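Local coordinates for glucose-6-phosphate 1-dehydrogenase (Kluyveromyces lactis, PDB 7E6I), which catalyses the NADP-dependent oxidation of glucose 6-phosphate to 6-phosphogluconolactone, the first and rate-limiting step of the oxidative pentose phosphate pathway, at residues L32-Y37 and A71-K76; P63-P68 and N78-M83; H117-L122 and S417-A422; T9-F14 and G36-T41. One frame throughout, in Å; residues are numbered along the deposited sequence.

Contact 1 of 4, residues L32-Y37 and A71-K76; sequences LYREGY and AKDDAK
Y33 and R34, on the last turn of helix 19-34, press against D73 and K76 at the start of helix 74-83. The closely packed part is buried. With CG anti to the backbone nitrogen (chi1 177°), the Y33 ring extends toward the other helix, and its CE2 comes within 3.8 Å of the backbone O of K76, which meets the ring obliquely. R34 packs on D73 instead: its CD lies 3.8 Å from D73 OD2. This is no ion pair, since R34 NE stays 4.9 Å from D73 OD2, though the opposite charges are probably felt. A bend at chi3 (76°) turns the guanidinium to the neighbouring E35. There a salt bridge forms: R34 NE, at 3.0 Å, and NH2, at 3.2 Å, both donate to E35 OE1, side-on. NH2 meets its anti lone pair and NE comes from above the carboxylate plane, while NH1 hydrogen-bonds the backbone O of K66. A leucine in place of R34 has no donors, and would probably leave the E35 carboxylate without its counter-charge and the K66 carbonyl without this partner. The loose side belongs to K76, partly exposed, whose chain kinks at chi2 and chi4 and brings NZ to R34 O in a weak hydrogen bond of 3.4 Å. Just beyond, G36 completes a Schellman motif that ends helix 19-34. Around the contact, Y33 also lies against E79, F80 and M83 of helix 74-83, R34 touches P68 and W410, and L32 faces I419 of helix 414-423.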
loop_
_atom_site.group_PDB
_atom_site.type_symbol
_atom_site.label_atom_id
_atom_site.label_comp_id
_atom_site.label_asym_id
_atom_site.label_seq_id
_atom_site.Cartn_x
_atom_site.Cartn_y
_atom_site.Cartn_z
ATOM N N LEU A 32 15.903 -5.357 8.903
ATOM C CA LEU A 32 15.584 -6.661 9.464
ATOM C C LEU A 32 16.817 -7.296 10.098
ATOM O O LEU A 32 16.729 -7.889 11.184
ATOM C CB LEU A 32 15.015 -7.566 8.376
ATOM C CG LEU A 32 13.534 -7.419 8.034
ATOM C CD1 LEU A 32 13.205 -8.189 6.757
ATOM C CD2 LEU A 32 12.698 -7.923 9.172
ATOM N N TYR A 33 17.979 -7.173 9.439
ATOM C CA TYR A 33 19.205 -7.756 9.984
ATOM C C TYR A 33 19.654 -7.002 11.230
ATOM O O TYR A 33 19.955 -7.609 12.267
ATOM C CB TYR A 33 20.316 -7.762 8.925
ATOM C CG TYR A 33 21.636 -8.286 9.463
ATOM C CD1 TYR A 33 21.883 -9.656 9.535
ATOM C CD2 TYR A 33 22.626 -7.419 9.922
ATOM C CE1 TYR A 33 23.086 -10.147 10.041
ATOM C CE2 TYR A 33 23.826 -7.903 10.435
ATOM C CZ TYR A 33 24.046 -9.267 10.487
ATOM O OH TYR A 33 25.229 -9.762 10.983
ATOM N N ARG A 34 19.678 -5.669 11.143
ATOM C CA ARG A 34 20.158 -4.831 12.233
ATOM C C ARG A 34 19.390 -5.084 13.524
ATOM O O ARG A 34 19.969 -5.040 14.614
ATOM C CB ARG A 34 20.054 -3.372 11.805
ATOM C CG ARG A 34 20.280 -2.360 12.879
ATOM C CD ARG A 34 19.725 -1.005 12.460
ATOM N NE ARG A 34 18.269 -0.981 12.558
ATOM C CZ ARG A 34 17.460 -0.400 11.679
ATOM N NH1 ARG A 34 17.948 0.224 10.613
ATOM N NH2 ARG A 34 16.152 -0.447 11.869
ATOM N N GLU A 35 18.098 -5.374 13.424
ATOM C CA GLU A 35 17.280 -5.634 14.595
ATOM C C GLU A 35 17.156 -7.122 14.896
ATOM O O GLU A 35 16.339 -7.515 15.731
ATOM C CB GLU A 35 15.909 -4.993 14.412
ATOM C CG GLU A 35 15.990 -3.528 13.987
ATOM C CD GLU A 35 16.273 -2.589 15.154
ATOM O OE1 GLU A 35 16.474 -1.379 14.907
ATOM O OE2 GLU A 35 16.281 -3.062 16.316
ATOM N N GLY A 36 17.952 -7.958 14.245
ATOM C CA GLY A 36 18.000 -9.350 14.638
ATOM C C GLY A 36 16.919 -10.221 14.056
ATOM O O GLY A 36 16.633 -11.282 14.610
ATOM N N TYR A 37 16.320 -9.823 12.936
ATOM C CA TYR A 37 15.261 -10.608 12.318
ATOM C C TYR A 37 15.658 -11.161 10.959
ATOM O O TYR A 37 14.798 -11.690 10.244
ATOM C CB TYR A 37 13.990 -9.773 12.203
ATOM C CG TYR A 37 13.350 -9.543 13.542
ATOM C CD1 TYR A 37 12.526 -10.509 14.108
ATOM C CD2 TYR A 37 13.580 -8.370 14.254
ATOM C CE1 TYR A 37 11.935 -10.310 15.337
ATOM C CE2 TYR A 37 13.001 -8.161 15.488
ATOM C CZ TYR A 37 12.178 -9.135 16.029
ATOM O OH TYR A 37 11.593 -8.940 17.263
ATOM N N ALA A 71 26.514 5.999 14.885
ATOM C CA ALA A 71 27.741 5.277 14.576
ATOM C C ALA A 71 27.819 3.940 15.301
ATOM O O ALA A 71 28.565 3.055 14.868
ATOM C CB ALA A 71 28.956 6.137 14.912
ATOM N N LYS A 72 27.064 3.759 16.379
ATOM C CA LYS A 72 26.873 2.420 16.903
ATOM C C LYS A 72 26.244 1.542 15.822
ATOM O O LYS A 72 25.803 2.027 14.784
ATOM C CB LYS A 72 25.984 2.459 18.150
ATOM C CG LYS A 72 26.268 1.404 19.213
ATOM C CD LYS A 72 25.539 1.729 20.526
ATOM C CE LYS A 72 26.220 1.058 21.710
ATOM N NZ LYS A 72 27.710 1.126 21.592
ATOM N N ASP A 73 26.201 0.232 16.085
ATOM C CA ASP A 73 25.753 -0.785 15.119
ATOM C C ASP A 73 26.406 -0.615 13.745
ATOM O O ASP A 73 25.883 -1.091 12.731
ATOM C CB ASP A 73 24.203 -0.860 15.020
ATOM C CG ASP A 73 23.527 0.310 14.232
ATOM O OD1 ASP A 73 24.092 0.846 13.254
ATOM O OD2 ASP A 73 22.385 0.683 14.586
ATOM N N ASP A 74 27.570 0.043 13.684
ATOM C CA ASP A 74 28.313 0.127 12.430
ATOM C C ASP A 74 28.974 -1.195 12.069
ATOM O O ASP A 74 29.241 -1.441 10.890
ATOM C CB ASP A 74 29.362 1.226 12.518
ATOM C CG ASP A 74 29.273 2.197 11.376
ATOM O OD1 ASP A 74 29.165 1.732 10.220
ATOM O OD2 ASP A 74 29.302 3.420 11.639
ATOM N N ALA A 75 29.259 -2.049 13.055
ATOM C CA ALA A 75 29.676 -3.406 12.726
ATOM C C ALA A 75 28.569 -4.152 11.993
ATOM O O ALA A 75 28.846 -4.948 11.088
ATOM C CB ALA A 75 30.087 -4.159 13.988
ATOM N N LYS A 76 27.310 -3.892 12.357
ATOM C CA LYS A 76 26.195 -4.526 11.661
ATOM C C LYS A 76 26.143 -4.100 10.195
ATOM O O LYS A 76 25.866 -4.922 9.312
ATOM C CB LYS A 76 24.877 -4.198 12.369
ATOM C CG LYS A 76 24.866 -4.461 13.871
ATOM C CD LYS A 76 24.028 -5.682 14.220
ATOM C CE LYS A 76 23.443 -5.549 15.618
ATOM N NZ LYS A 76 22.960 -4.158 15.869
#

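Contact 2 of 4, residues P63-P68 and N78-M83; sequences PFLKKP and NEFLSM
One methyl group of L65 carries this contact: CD1 points at the helix and settles where F80 and L81, consecutive residues, send out their side chains. L65 CD1 is 4.0 Å from F80 CD2 and 3.9 Å from L81 CD2. Those two carbons, F80 CD2 and L81 CD2, are themselves 3.9 Å apart, so the three form a nearly equilateral triangle of apolar contacts. The directions differ. L65 and F80 both leave their backbones toward the opposite segment, whereas L81 starts off to one side and only its CD2 branch swings round to meet L65. F80 has CG anti to the backbone N (chi1 174°), which carries the ring off the helix and brings its CD2 corner to the methyl; L65 CD1 meets this ring at a slant. In L65 it is the carbonyl carbon that CG opposes (chi1 -47°), and the chain stretches out from an extended backbone. All three side chains are buried, and the meeting is purely van der Waals. The backbones stay well apart, L65 CA and F80 CA being 9.9 Å from each other. The loop 63-68 thus touches helix 74-83, into which it leads, through L65. L65 also touches F30 of helix 19-34, whose ring meets that of F80, so the apolar cluster joins the loop after helix 54-61 to both helices.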
loop_
_atom_site.group_PDB
_atom_site.type_symbol
_atom_site.label_atom_id
_atom_site.label_comp_id
_atom_site.label_asym_id
_atom_site.label_seq_id
_atom_site.Cartn_x
_atom_site.Cartn_y
_atom_site.Cartn_z
ATOM N N PRO A 63 24.851 4.047 1.265
ATOM C CA PRO A 63 24.319 5.378 1.608
ATOM C C PRO A 63 22.865 5.377 2.010
ATOM O O PRO A 63 22.367 6.423 2.438
ATOM C CB PRO A 63 24.523 6.188 0.323
ATOM C CG PRO A 63 25.621 5.511 -0.364
ATOM C CD PRO A 63 25.448 4.057 -0.083
ATOM N N PHE A 64 22.163 4.253 1.891
ATOM C CA PHE A 64 20.740 4.219 2.176
ATOM C C PHE A 64 20.382 3.332 3.349
ATOM O O PHE A 64 19.248 3.419 3.841
ATOM C CB PHE A 64 19.964 3.772 0.930
ATOM C CG PHE A 64 20.174 4.674 -0.251
ATOM C CD1 PHE A 64 19.556 5.912 -0.309
ATOM C CD2 PHE A 64 21.025 4.302 -1.281
ATOM C CE1 PHE A 64 19.762 6.756 -1.396
ATOM C CE2 PHE A 64 21.232 5.131 -2.362
ATOM C CZ PHE A 64 20.603 6.359 -2.424
ATOM N N LEU A 65 21.305 2.500 3.818
ATOM C CA LEU A 65 21.070 1.758 5.044
ATOM C C LEU A 65 20.845 2.740 6.187
ATOM O O LEU A 65 21.472 3.800 6.247
ATOM C CB LEU A 65 22.253 0.843 5.337
ATOM C CG LEU A 65 22.789 -0.004 4.178
ATOM C CD1 LEU A 65 23.685 -1.114 4.715
ATOM C CD2 LEU A 65 21.673 -0.594 3.311
ATOM N N LYS A 66 19.923 2.402 7.077
ATOM C CA LYS A 66 19.528 3.288 8.161
ATOM C C LYS A 66 20.213 2.857 9.449
ATOM O O LYS A 66 20.128 1.689 9.835
ATOM C CB LYS A 66 18.012 3.272 8.337
ATOM C CG LYS A 66 17.339 4.580 7.995
ATOM C CD LYS A 66 17.040 4.658 6.525
ATOM C CE LYS A 66 17.022 6.105 6.064
ATOM N NZ LYS A 66 16.679 6.232 4.619
ATOM N N LYS A 67 20.905 3.795 10.102
ATOM C CA LYS A 67 21.529 3.555 11.402
ATOM C C LYS A 67 20.788 4.363 12.457
ATOM O O LYS A 67 21.136 5.526 12.718
ATOM C CB LYS A 67 23.019 3.917 11.402
ATOM C CG LYS A 67 23.835 3.408 10.224
ATOM C CD LYS A 67 24.660 4.542 9.625
ATOM C CE LYS A 67 26.053 4.640 10.233
ATOM N NZ LYS A 67 26.854 5.739 9.602
ATOM N N PRO A 68 19.757 3.802 13.093
ATOM C CA PRO A 68 19.080 4.542 14.165
ATOM C C PRO A 68 19.929 4.681 15.416
ATOM O O PRO A 68 19.706 5.615 16.195
ATOM C CB PRO A 68 17.822 3.707 14.426
ATOM C CG PRO A 68 18.213 2.317 14.039
ATOM C CD PRO A 68 19.221 2.439 12.928
ATOM N N ASN A 78 28.669 -3.289 8.213
ATOM C CA ASN A 78 29.690 -4.042 7.491
ATOM C C ASN A 78 29.391 -5.532 7.514
ATOM O O ASN A 78 29.633 -6.233 6.525
ATOM C CB ASN A 78 31.070 -3.760 8.078
ATOM C CG ASN A 78 31.385 -2.283 8.124
ATOM O OD1 ASN A 78 31.208 -1.561 7.138
ATOM N ND2 ASN A 78 31.854 -1.820 9.274
ATOM N N GLU A 79 28.868 -6.030 8.635
ATOM C CA GLU A 79 28.399 -7.411 8.695
ATOM C C GLU A 79 27.426 -7.702 7.560
ATOM O O GLU A 79 27.593 -8.669 6.807
ATOM C CB GLU A 79 27.721 -7.660 10.037
ATOM C CG GLU A 79 28.567 -8.314 11.079
ATOM C CD GLU A 79 27.833 -8.411 12.393
ATOM O OE1 GLU A 79 27.291 -7.377 12.839
ATOM O OE2 GLU A 79 27.780 -9.519 12.968
ATOM N N PHE A 80 26.406 -6.849 7.421
ATOM C CA PHE A 80 25.368 -7.054 6.416
ATOM C C PHE A 80 25.942 -7.014 5.001
ATOM O O PHE A 80 25.666 -7.900 4.182
ATOM C CB PHE A 80 24.282 -5.995 6.593
ATOM C CG PHE A 80 23.232 -6.019 5.529
ATOM C CD1 PHE A 80 22.279 -7.025 5.501
ATOM C CD2 PHE A 80 23.197 -5.037 4.552
ATOM C CE1 PHE A 80 21.311 -7.051 4.523
ATOM C CE2 PHE A 80 22.225 -5.059 3.570
ATOM C CZ PHE A 80 21.282 -6.066 3.554
ATOM N N LEU A 81 26.734 -5.979 4.693
ATOM C CA LEU A 81 27.309 -5.850 3.357
ATOM C C LEU A 81 28.100 -7.092 2.975
ATOM O O LEU A 81 28.092 -7.514 1.815
ATOM C CB LEU A 81 28.190 -4.601 3.283
ATOM C CG LEU A 81 27.441 -3.273 3.444
ATOM C CD1 LEU A 81 28.288 -2.083 3.014
ATOM C CD2 LEU A 81 26.165 -3.309 2.639
ATOM N N SER A 82 28.764 -7.712 3.948
ATOM C CA SER A 82 29.532 -8.919 3.672
ATOM C C SER A 82 28.653 -10.101 3.278
ATOM O O SER A 82 29.160 -11.057 2.686
ATOM C CB SER A 82 30.380 -9.288 4.887
ATOM O OG SER A 82 29.751 -10.305 5.643
ATOM N N MET A 83 27.359 -10.072 3.593
ATOM C CA MET A 83 26.442 -11.113 3.138
ATOM C C MET A 83 25.907 -10.859 1.736
ATOM O O MET A 83 25.272 -11.747 1.159
ATOM C CB MET A 83 25.272 -11.248 4.114
ATOM C CG MET A 83 25.629 -10.841 5.520
ATOM S SD MET A 83 24.223 -10.865 6.655
ATOM C CE MET A 83 23.531 -12.476 6.338
#

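Contact 3 of 4, residues H117-L122 and S417-A422; sequences HRLFYL and SLIRDA
I419 is the bump here, and it presents both of its branches to the pair of strand residues L119 and Y121. Its CG2 methyl approaches L119 CD2 at 4.5 Å. The longer branch goes to the tyrosine: I419 CG1 is 4.0 Å from Y121 CE2, and the CD1 methyl beyond it lies just as near the same carbon. CG1 meets the ring at its edge, close to its plane, and the two side chains cross at about a right angle. Y121 reaches there because its CG stands anti to the backbone N (chi1 -163°), sending the ring away from the strand. The side chain of Y121 is about 5 Å from that of L20, which probably binds NADP. L119 answers with a forked end. While CD2 faces the isoleucine, CD1 drops over A422, one turn along the helix, where the short side chain makes a shallow hollow; L119 CD1 to A422 CB is 4.3 Å. Alternate residues of a strand thus pack on residues three apart in a helix. The axes of the two segments come within 10.9 Å of each other, their directions 145° apart, roughly antiparallel. Helix 414-423, from the C-terminal part of the chain, thereby lies against a central strand of the nucleotide-binding sheet. Beside it, I419 also touches A28 and L32 of helix 19-34, while L119 and Y121 lean on I150 of neighbouring strand 146-152.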
loop_
_atom_site.group_PDB
_atom_site.type_symbol
_atom_site.label_atom_id
_atom_site.label_comp_id
_atom_site.label_asym_id
_atom_site.label_seq_id
_atom_site.Cartn_x
_atom_site.Cartn_y
_atom_site.Cartn_z
ATOM N N HIS A 117 15.583 -23.092 0.387
ATOM C CA HIS A 117 14.627 -22.031 0.702
ATOM C C HIS A 117 15.076 -20.776 -0.038
ATOM O O HIS A 117 16.087 -20.166 0.329
ATOM C CB HIS A 117 14.563 -21.757 2.202
ATOM C CG HIS A 117 13.959 -22.862 3.009
ATOM N ND1 HIS A 117 14.084 -22.926 4.381
ATOM C CD2 HIS A 117 13.234 -23.947 2.645
ATOM C CE1 HIS A 117 13.454 -23.999 4.828
ATOM N NE2 HIS A 117 12.932 -24.638 3.795
ATOM N N ARG A 118 14.331 -20.379 -1.068
ATOM C CA ARG A 118 14.759 -19.305 -1.962
ATOM C C ARG A 118 13.680 -18.240 -2.103
ATOM O O ARG A 118 12.531 -18.546 -2.452
ATOM C CB ARG A 118 15.127 -19.864 -3.347
ATOM C CG ARG A 118 16.148 -20.988 -3.281
ATOM C CD ARG A 118 16.443 -21.569 -4.633
ATOM N NE ARG A 118 17.425 -22.647 -4.550
ATOM C CZ ARG A 118 17.470 -23.673 -5.388
ATOM N NH1 ARG A 118 16.588 -23.765 -6.377
ATOM N NH2 ARG A 118 18.398 -24.602 -5.245
ATOM N N LEU A 119 14.057 -16.990 -1.839
ATOM C CA LEU A 119 13.195 -15.838 -2.060
ATOM C C LEU A 119 13.752 -15.043 -3.237
ATOM O O LEU A 119 14.944 -14.719 -3.267
ATOM C CB LEU A 119 13.103 -14.963 -0.800
ATOM C CG LEU A 119 12.176 -13.732 -0.824
ATOM C CD1 LEU A 119 10.724 -14.169 -0.964
ATOM C CD2 LEU A 119 12.344 -12.835 0.420
ATOM N N PHE A 120 12.900 -14.761 -4.217
ATOM C CA PHE A 120 13.243 -13.912 -5.353
ATOM C C PHE A 120 12.453 -12.616 -5.246
ATOM O O PHE A 120 11.228 -12.618 -5.405
ATOM C CB PHE A 120 12.939 -14.624 -6.668
ATOM C CG PHE A 120 13.723 -15.879 -6.864
ATOM C CD1 PHE A 120 15.042 -15.831 -7.294
ATOM C CD2 PHE A 120 13.152 -17.112 -6.594
ATOM C CE1 PHE A 120 15.774 -16.994 -7.467
ATOM C CE2 PHE A 120 13.880 -18.281 -6.766
ATOM C CZ PHE A 120 15.192 -18.222 -7.197
ATOM N N TYR A 121 13.147 -11.515 -4.972
ATOM C CA TYR A 121 12.525 -10.193 -4.961
ATOM C C TYR A 121 12.712 -9.550 -6.333
ATOM O O TYR A 121 13.847 -9.298 -6.751
ATOM C CB TYR A 121 13.126 -9.309 -3.863
ATOM C CG TYR A 121 12.272 -8.107 -3.534
ATOM C CD1 TYR A 121 12.003 -7.129 -4.498
ATOM C CD2 TYR A 121 11.712 -7.957 -2.267
ATOM C CE1 TYR A 121 11.207 -6.037 -4.207
ATOM C CE2 TYR A 121 10.911 -6.866 -1.966
ATOM C CZ TYR A 121 10.661 -5.908 -2.930
ATOM O OH TYR A 121 9.862 -4.822 -2.623
ATOM N N LEU A 122 11.605 -9.251 -7.015
ATOM C CA LEU A 122 11.659 -8.781 -8.404
ATOM C C LEU A 122 11.450 -7.266 -8.458
ATOM O O LEU A 122 10.366 -6.766 -8.757
ATOM C CB LEU A 122 10.625 -9.519 -9.253
ATOM C CG LEU A 122 10.991 -10.856 -9.896
ATOM C CD1 LEU A 122 11.650 -11.795 -8.914
ATOM C CD2 LEU A 122 9.751 -11.491 -10.482
ATOM N N SER A 417 8.590 -4.920 7.202
ATOM C CA SER A 417 7.506 -5.774 7.661
ATOM C C SER A 417 7.110 -6.778 6.587
ATOM O O SER A 417 6.859 -7.956 6.881
ATOM C CB SER A 417 6.311 -4.903 8.062
ATOM O OG SER A 417 5.144 -5.675 8.307
ATOM N N LEU A 418 7.076 -6.331 5.329
ATOM C CA LEU A 418 6.530 -7.163 4.266
ATOM C C LEU A 418 7.494 -8.276 3.879
ATOM O O LEU A 418 7.072 -9.415 3.642
ATOM C CB LEU A 418 6.181 -6.296 3.060
ATOM C CG LEU A 418 4.850 -5.556 3.201
ATOM C CD1 LEU A 418 4.640 -4.568 2.064
ATOM C CD2 LEU A 418 3.702 -6.542 3.287
ATOM N N ILE A 419 8.790 -7.971 3.795
ATOM C CA ILE A 419 9.768 -9.006 3.480
ATOM C C ILE A 419 9.789 -10.059 4.579
ATOM O O ILE A 419 9.794 -11.270 4.308
ATOM C CB ILE A 419 11.159 -8.378 3.266
ATOM C CG1 ILE A 419 11.208 -7.649 1.926
ATOM C CG2 ILE A 419 12.244 -9.442 3.332
ATOM C CD1 ILE A 419 12.441 -6.805 1.739
ATOM N N ARG A 420 9.800 -9.611 5.838
ATOM C CA ARG A 420 9.632 -10.526 6.959
ATOM C C ARG A 420 8.457 -11.472 6.740
ATOM O O ARG A 420 8.608 -12.699 6.832
ATOM C CB ARG A 420 9.437 -9.736 8.246
ATOM C CG ARG A 420 9.282 -10.631 9.459
ATOM C CD ARG A 420 10.628 -11.166 9.845
ATOM N NE ARG A 420 10.604 -12.414 10.611
ATOM C CZ ARG A 420 10.058 -12.568 11.814
ATOM N NH1 ARG A 420 9.448 -11.553 12.428
ATOM N NH2 ARG A 420 10.123 -13.752 12.405
ATOM N N ASP A 421 7.276 -10.912 6.434
ATOM C CA ASP A 421 6.082 -11.741 6.271
ATOM C C ASP A 421 6.265 -12.766 5.161
ATOM O O ASP A 421 5.803 -13.915 5.273
ATOM C CB ASP A 421 4.867 -10.868 5.974
ATOM C CG ASP A 421 4.365 -10.125 7.190
ATOM O OD1 ASP A 421 4.973 -10.274 8.276
ATOM O OD2 ASP A 421 3.360 -9.383 7.054
ATOM N N ALA A 422 6.917 -12.358 4.067
ATOM C CA ALA A 422 7.220 -13.284 2.982
ATOM C C ALA A 422 8.144 -14.402 3.459
ATOM O O ALA A 422 7.910 -15.584 3.172
ATOM C CB ALA A 422 7.836 -12.519 1.810
#

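Contact 4 of 4, residues T9-F14 and G36-T41; sequences TVITIF and GYLNPT
T41 grips the side-chain oxygen of N39 twice, just where its own carbonyl turns toward T9. T41 N donates to N39 OD1 at 2.8 Å, nearly straight (171° at the hydrogen), in the carbonyl plane and on a lone pair: an Asx turn. T41 OG1 donates to the same N39 OD1 at 3.0 Å, coming from well above that plane, 68° out of it. The two donors help to fix the amide's rotation, as does D6 OD1, which holds N39 ND2. T41 OG1 is also bonded to N8 N, so the turn is tied to the chain just ahead of strand 10-14. All this belongs to the first beta-alpha-beta unit of the Rossmann fold: strand 10-14 leads into helix 19-34, and the loop 36-41 returns the chain to strand 43-48 alongside. At the loop's start G36 has a positive phi, at which a CB would run into the carbonyl O of E35. Between the segments the approach is looser. T9 N and T41 O stand 4.2 Å apart, too far for a bond; the neighbouring sheet hydrogen bonds are made instead by K43, which pairs with T9 and I11. Further in, the contact is apolar and buried, with I11 also touching L29 of the helix. L38 sets off to one side of the strand, but with CG anti to the backbone nitrogen (chi1 -165°) the far end of its side chain comes round to the isoleucine, and methyl meets methyl: I11 CD1 to L38 CD1, 4.2 Å.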
loop_
_atom_site.group_PDB
_atom_site.type_symbol
_atom_site.label_atom_id
_atom_site.label_comp_id
_atom_site.label_asym_id
_atom_site.label_seq_id
_atom_site.Cartn_x
_atom_site.Cartn_y
_atom_site.Cartn_z
ATOM N N THR A 9 18.880 -19.458 3.823
ATOM C CA THR A 9 18.006 -18.928 2.794
ATOM C C THR A 9 18.786 -18.012 1.860
ATOM O O THR A 9 19.604 -17.194 2.295
ATOM C CB THR A 9 16.844 -18.171 3.426
ATOM O OG1 THR A 9 17.310 -17.488 4.596
ATOM C CG2 THR A 9 15.808 -19.141 3.857
ATOM N N VAL A 10 18.542 -18.159 0.566
ATOM C CA VAL A 10 19.149 -17.289 -0.428
ATOM C C VAL A 10 18.074 -16.334 -0.934
ATOM O O VAL A 10 17.019 -16.757 -1.428
ATOM C CB VAL A 10 19.809 -18.087 -1.564
ATOM C CG1 VAL A 10 18.961 -19.286 -1.923
ATOM C CG2 VAL A 10 20.074 -17.191 -2.788
ATOM N N ILE A 11 18.330 -15.047 -0.771
ATOM C CA ILE A 11 17.466 -13.996 -1.276
ATOM C C ILE A 11 18.160 -13.397 -2.490
ATOM O O ILE A 11 19.245 -12.817 -2.363
ATOM C CB ILE A 11 17.197 -12.934 -0.200
ATOM C CG1 ILE A 11 16.433 -13.548 0.976
ATOM C CG2 ILE A 11 16.445 -11.759 -0.769
ATOM C CD1 ILE A 11 16.449 -12.679 2.237
ATOM N N THR A 12 17.549 -13.538 -3.665
ATOM C CA THR A 12 18.036 -12.888 -4.877
ATOM C C THR A 12 17.153 -11.689 -5.200
ATOM O O THR A 12 15.937 -11.837 -5.349
ATOM C CB THR A 12 18.061 -13.853 -6.061
ATOM O OG1 THR A 12 18.720 -15.065 -5.688
ATOM C CG2 THR A 12 18.789 -13.224 -7.224
ATOM N N ILE A 13 17.769 -10.516 -5.331
ATOM C CA ILE A 13 17.067 -9.278 -5.673
ATOM C C ILE A 13 17.357 -8.979 -7.138
ATOM O O ILE A 13 18.436 -8.488 -7.483
ATOM C CB ILE A 13 17.484 -8.105 -4.779
ATOM C CG1 ILE A 13 17.160 -8.386 -3.315
ATOM C CG2 ILE A 13 16.775 -6.831 -5.207
ATOM C CD1 ILE A 13 18.268 -9.101 -2.591
ATOM N N PHE A 14 16.389 -9.257 -8.001
ATOM C CA PHE A 14 16.512 -8.902 -9.405
ATOM C C PHE A 14 16.265 -7.411 -9.600
ATOM O O PHE A 14 15.473 -6.792 -8.884
ATOM C CB PHE A 14 15.538 -9.717 -10.248
ATOM C CG PHE A 14 16.015 -11.117 -10.533
ATOM C CD1 PHE A 14 15.836 -12.132 -9.603
ATOM C CD2 PHE A 14 16.635 -11.421 -11.734
ATOM C CE1 PHE A 14 16.271 -13.424 -9.870
ATOM C CE2 PHE A 14 17.069 -12.704 -12.003
ATOM C CZ PHE A 14 16.890 -13.709 -11.071
ATOM N N GLY A 36 17.952 -7.958 14.245
ATOM C CA GLY A 36 18.000 -9.350 14.638
ATOM C C GLY A 36 16.919 -10.221 14.056
ATOM O O GLY A 36 16.633 -11.282 14.610
ATOM N N TYR A 37 16.320 -9.823 12.936
ATOM C CA TYR A 37 15.261 -10.608 12.318
ATOM C C TYR A 37 15.658 -11.161 10.959
ATOM O O TYR A 37 14.798 -11.690 10.244
ATOM C CB TYR A 37 13.990 -9.773 12.203
ATOM C CG TYR A 37 13.350 -9.543 13.542
ATOM C CD1 TYR A 37 12.526 -10.509 14.108
ATOM C CD2 TYR A 37 13.580 -8.370 14.254
ATOM C CE1 TYR A 37 11.935 -10.310 15.337
ATOM C CE2 TYR A 37 13.001 -8.161 15.488
ATOM C CZ TYR A 37 12.178 -9.135 16.029
ATOM O OH TYR A 37 11.593 -8.940 17.263
ATOM N N LEU A 38 16.933 -11.054 10.583
ATOM C CA LEU A 38 17.466 -11.703 9.390
ATOM C C LEU A 38 18.614 -12.607 9.817
ATOM O O LEU A 38 19.611 -12.131 10.376
ATOM C CB LEU A 38 17.933 -10.680 8.345
ATOM C CG LEU A 38 18.158 -11.251 6.940
ATOM C CD1 LEU A 38 16.903 -11.899 6.381
ATOM C CD2 LEU A 38 18.651 -10.166 6.012
ATOM N N ASN A 39 18.466 -13.903 9.555
ATOM C CA ASN A 39 19.460 -14.877 9.979
ATOM C C ASN A 39 20.805 -14.581 9.318
ATOM O O ASN A 39 20.855 -14.293 8.115
ATOM C CB ASN A 39 18.986 -16.283 9.620
ATOM C CG ASN A 39 19.857 -17.367 10.201
ATOM O OD1 ASN A 39 21.071 -17.370 10.021
ATOM N ND2 ASN A 39 19.235 -18.313 10.887
ATOM N N PRO A 40 21.913 -14.649 10.068
ATOM C CA PRO A 40 23.226 -14.320 9.485
ATOM C C PRO A 40 23.705 -15.306 8.436
ATOM O O PRO A 40 24.632 -14.973 7.690
ATOM C CB PRO A 40 24.161 -14.314 10.702
ATOM C CG PRO A 40 23.254 -14.125 11.882
ATOM C CD PRO A 40 22.004 -14.867 11.519
ATOM N N THR A 41 23.113 -16.499 8.347
ATOM C CA THR A 41 23.455 -17.455 7.304
ATOM C C THR A 41 22.701 -17.218 6.007
ATOM O O THR A 41 22.598 -18.136 5.185
ATOM C CB THR A 41 23.195 -18.878 7.792
ATOM O OG1 THR A 41 21.792 -19.152 7.744
ATOM C CG2 THR A 41 23.698 -19.037 9.206
#

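In the fold
All four contacts lie on the same side of the chain's centre, in and around the nucleotide-binding domain. Contacts 1 and 2, centres 7 Å apart, share helix 74-83 and alternate along the chain; they touch where R34 meets K66. Contact 4 comes first along the chain and overlaps contact 1 at G36 and Y37, strand 10-14 leading into helix 19-34. Contact 3, centred 9 Å from contact 4, uses the adjacent strand 117-122 of the same parallel sheet. It alone links distant parts of the sequence, bringing helix 414-423 against the sheet, so that the C-terminal part of the chain packs directly on the Rossmann domain that probably receives NADP.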